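Local coordinates for DUF115 domain-containing protein (PDB 5MU5), which is a Maf-type glycosyltransferase involved in flagella formation and probably attaches sugars to flagellin, at residues A[552-560]-A[573-581]. Sequence-based numbering, arbitrary orientation.
Sequences TLLGECAQA and LVLSEMLLR
Met578 reaches across from helix 568-579 and sets its side chain as a knob into a hole made by Leu553, Glu556, Cys557 and Ala560 of helix 546-564. Beyond CG the chain is extended (chi2 174°, chi3 -176°), which carries SD and CE over to the Glu556 carbonyl, with CE 3.6 Å from Glu556 O. A straight, unbranched methionine suits this slot, and the small Cys557 and Ala560 leave room for it. Ala560 CB also meets Val574 CG1 at 3.7 Å, where the two backbones come near each other. Next to Val574, Leu575 rests its CD2 on Cys557 CB (3.9 Å), and one turn on, Leu579 brings its CD2 to 3.9 Å from Cys557 SG. Leu553 holds CG anti to its own nitrogen (chi1 -177°), a setting that brings its branched end across: CD2 lies 4.0 Å from Leu579 CD2, and CD1 meets Met578 O at 3.9 Å. An alanine here would remove both methyls, probably leaving a gap beside Leu579 CD2 and less cover at the Leu553 side of the Met578 hole. Helix 589-609 packs against Leu553, Cys557, Leu575 and Leu579. The contact is thus an apolar seam between antiparallel neighbours of the Maf helical bundle, held by side-chain shape rather than charge.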
loop_
_atom_site.group_PDB
_atom_site.type_symbol
_atom_site.label_atom_id
_atom_site.label_comp_id
_atom_site.label_asym_id
_atom_site.label_seq_id
_atom_site.Cartn_x
_atom_site.Cartn_y
_atom_site.Cartn_z
ATOM N N THR A 552 5.514 -18.667 17.289
ATOM C CA THR A 552 6.393 -17.879 18.153
ATOM C C THR A 552 6.005 -16.393 18.120
ATOM O O THR A 552 5.887 -15.734 19.161
ATOM C CB THR A 552 7.863 -18.071 17.703
ATOM O OG1 THR A 552 8.250 -19.429 17.955
ATOM C CG2 THR A 552 8.817 -17.132 18.441
ATOM N N LEU A 553 5.806 -15.865 16.918
ATOM C CA LEU A 553 5.385 -14.474 16.759
ATOM C C LEU A 553 4.028 -14.215 17.440
ATOM O O LEU A 553 3.832 -13.209 18.123
ATOM C CB LEU A 553 5.321 -14.091 15.268
ATOM C CG LEU A 553 4.952 -12.632 14.958
ATOM C CD1 LEU A 553 5.821 -11.633 15.726
ATOM C CD2 LEU A 553 5.016 -12.350 13.469
ATOM N N LEU A 554 3.095 -15.128 17.232
ATOM C CA LEU A 554 1.773 -15.006 17.811
ATOM C C LEU A 554 1.872 -14.999 19.324
ATOM O O LEU A 554 1.203 -14.212 19.983
ATOM C CB LEU A 554 0.893 -16.163 17.353
ATOM C CG LEU A 554 0.448 -16.106 15.893
ATOM C CD1 LEU A 554 -0.297 -17.384 15.530
ATOM C CD2 LEU A 554 -0.429 -14.885 15.653
ATOM N N GLY A 555 2.714 -15.878 19.863
ATOM C CA GLY A 555 2.925 -15.942 21.292
ATOM C C GLY A 555 3.418 -14.613 21.829
ATOM O O GLY A 555 2.980 -14.167 22.892
ATOM N N GLU A 556 4.323 -13.969 21.091
ATOM C CA GLU A 556 4.896 -12.683 21.521
ATOM C C GLU A 556 3.849 -11.555 21.506
ATOM O O GLU A 556 3.878 -10.675 22.365
ATOM C CB GLU A 556 6.146 -12.327 20.685
ATOM C CG GLU A 556 7.353 -13.222 20.990
ATOM C CD GLU A 556 8.516 -13.081 19.999
ATOM O OE1 GLU A 556 8.352 -12.423 18.943
ATOM O OE2 GLU A 556 9.612 -13.647 20.269
ATOM N N CYS A 557 2.904 -11.609 20.570
ATOM C CA CYS A 557 1.810 -10.628 20.530
ATOM C C CYS A 557 0.801 -10.846 21.643
ATOM O O CYS A 557 0.234 -9.887 22.147
ATOM C CB CYS A 557 1.067 -10.681 19.199
ATOM S SG CYS A 557 2.100 -10.327 17.766
ATOM N N ALA A 558 0.560 -12.108 21.994
ATOM C CA ALA A 558 -0.344 -12.451 23.077
ATOM C C ALA A 558 0.239 -11.905 24.362
ATOM O O ALA A 558 -0.456 -11.250 25.156
ATOM C CB ALA A 558 -0.510 -13.956 23.178
ATOM N N GLN A 559 1.532 -12.128 24.538
ATOM C CA GLN A 559 2.240 -11.673 25.732
ATOM C C GLN A 559 2.243 -10.140 25.851
ATOM O O GLN A 559 2.096 -9.586 26.948
ATOM C CB GLN A 559 3.681 -12.200 25.698
ATOM C CG GLN A 559 4.499 -11.895 26.946
ATOM C CD GLN A 559 3.887 -12.510 28.190
ATOM O OE1 GLN A 559 3.399 -13.635 28.155
ATOM N NE2 GLN A 559 3.901 -11.774 29.290
ATOM N N ALA A 560 2.408 -9.466 24.712
ATOM C CA ALA A 560 2.368 -8.003 24.647
ATOM C C ALA A 560 1.033 -7.479 25.140
ATOM O O ALA A 560 0.989 -6.545 25.917
ATOM C CB ALA A 560 2.613 -7.531 23.224
ATOM N N LEU A 573 2.545 0.516 20.228
ATOM C CA LEU A 573 3.971 0.642 19.910
ATOM C C LEU A 573 4.640 -0.713 19.955
ATOM O O LEU A 573 5.434 -1.039 19.087
ATOM C CB LEU A 573 4.699 1.588 20.875
ATOM C CG LEU A 573 4.416 3.072 20.659
ATOM C CD1 LEU A 573 4.825 3.913 21.867
ATOM C CD2 LEU A 573 5.103 3.564 19.399
ATOM N N VAL A 574 4.300 -1.513 20.952
ATOM C CA VAL A 574 4.917 -2.831 21.079
ATOM C C VAL A 574 4.495 -3.769 19.944
ATOM O O VAL A 574 5.329 -4.467 19.390
ATOM C CB VAL A 574 4.624 -3.463 22.447
ATOM C CG1 VAL A 574 5.144 -4.892 22.515
ATOM C CG2 VAL A 574 5.283 -2.640 23.541
ATOM N N LEU A 575 3.215 -3.777 19.589
ATOM C CA LEU A 575 2.747 -4.640 18.496
ATOM C C LEU A 575 3.311 -4.200 17.154
ATOM O O LEU A 575 3.686 -5.032 16.323
ATOM C CB LEU A 575 1.216 -4.653 18.399
ATOM C CG LEU A 575 0.462 -5.362 19.517
ATOM C CD1 LEU A 575 -1.039 -5.136 19.335
ATOM C CD2 LEU A 575 0.799 -6.850 19.540
ATOM N N SER A 576 3.352 -2.894 16.921
ATOM C CA SER A 576 3.901 -2.393 15.662
ATOM C C SER A 576 5.338 -2.847 15.484
ATOM O O SER A 576 5.680 -3.406 14.429
ATOM C CB SER A 576 3.826 -0.877 15.574
ATOM O OG SER A 576 2.482 -0.485 15.357
ATOM N N GLU A 577 6.161 -2.635 16.518
ATOM C CA GLU A 577 7.566 -3.061 16.478
ATOM C C GLU A 577 7.718 -4.541 16.111
ATOM O O GLU A 577 8.590 -4.890 15.330
ATOM C CB GLU A 577 8.277 -2.775 17.800
ATOM C CG GLU A 577 9.691 -3.340 17.865
ATOM C CD GLU A 577 10.413 -2.967 19.148
ATOM O OE1 GLU A 577 9.742 -2.565 20.131
ATOM O OE2 GLU A 577 11.657 -3.081 19.182
ATOM N N MET A 578 6.863 -5.395 16.661
ATOM C CA MET A 578 6.890 -6.814 16.336
ATOM C C MET A 578 6.371 -7.160 14.949
ATOM O O MET A 578 6.802 -8.136 14.369
ATOM C CB MET A 578 6.021 -7.583 17.312
ATOM C CG MET A 578 6.599 -7.667 18.691
ATOM S SD MET A 578 5.412 -8.432 19.801
ATOM C CE MET A 578 6.322 -8.263 21.341
ATOM N N LEU A 579 5.417 -6.398 14.431
ATOM C CA LEU A 579 4.736 -6.794 13.198
ATOM C C LEU A 579 5.107 -6.040 11.931
ATOM O O LEU A 579 5.107 -6.636 10.844
ATOM C CB LEU A 579 3.231 -6.700 13.401
ATOM C CG LEU A 579 2.689 -7.598 14.497
ATOM C CD1 LEU A 579 1.223 -7.269 14.669
ATOM C CD2 LEU A 579 2.880 -9.069 14.191
ATOM N N LEU A 580 5.397 -4.745 12.069
ATOM C CA LEU A 580 5.675 -3.853 10.932
ATOM C C LEU A 580 7.179 -3.638 10.813
ATOM O O LEU A 580 7.896 -4.610 10.605
ATOM C CB LEU A 580 4.905 -2.540 11.102
ATOM C CG LEU A 580 3.422 -2.727 11.415
ATOM C CD1 LEU A 580 2.742 -1.395 11.670
ATOM C CD2 LEU A 580 2.683 -3.490 10.321
ATOM N N ARG A 581 7.666 -2.396 10.936
ATOM C CA ARG A 581 9.109 -2.095 10.858
ATOM C C ARG A 581 9.691 -2.615 9.536
ATOM O O ARG A 581 10.726 -3.283 9.513
ATOM C CB ARG A 581 9.842 -2.705 12.068
ATOM C CG ARG A 581 11.328 -2.376 12.180
ATOM C CD ARG A 581 11.943 -3.053 13.399
ATOM N NE ARG A 581 11.947 -4.515 13.304
ATOM C CZ ARG A 581 12.834 -5.245 12.625
ATOM N NH1 ARG A 581 13.815 -4.677 11.932
ATOM N NH2 ARG A 581 12.725 -6.568 12.628
#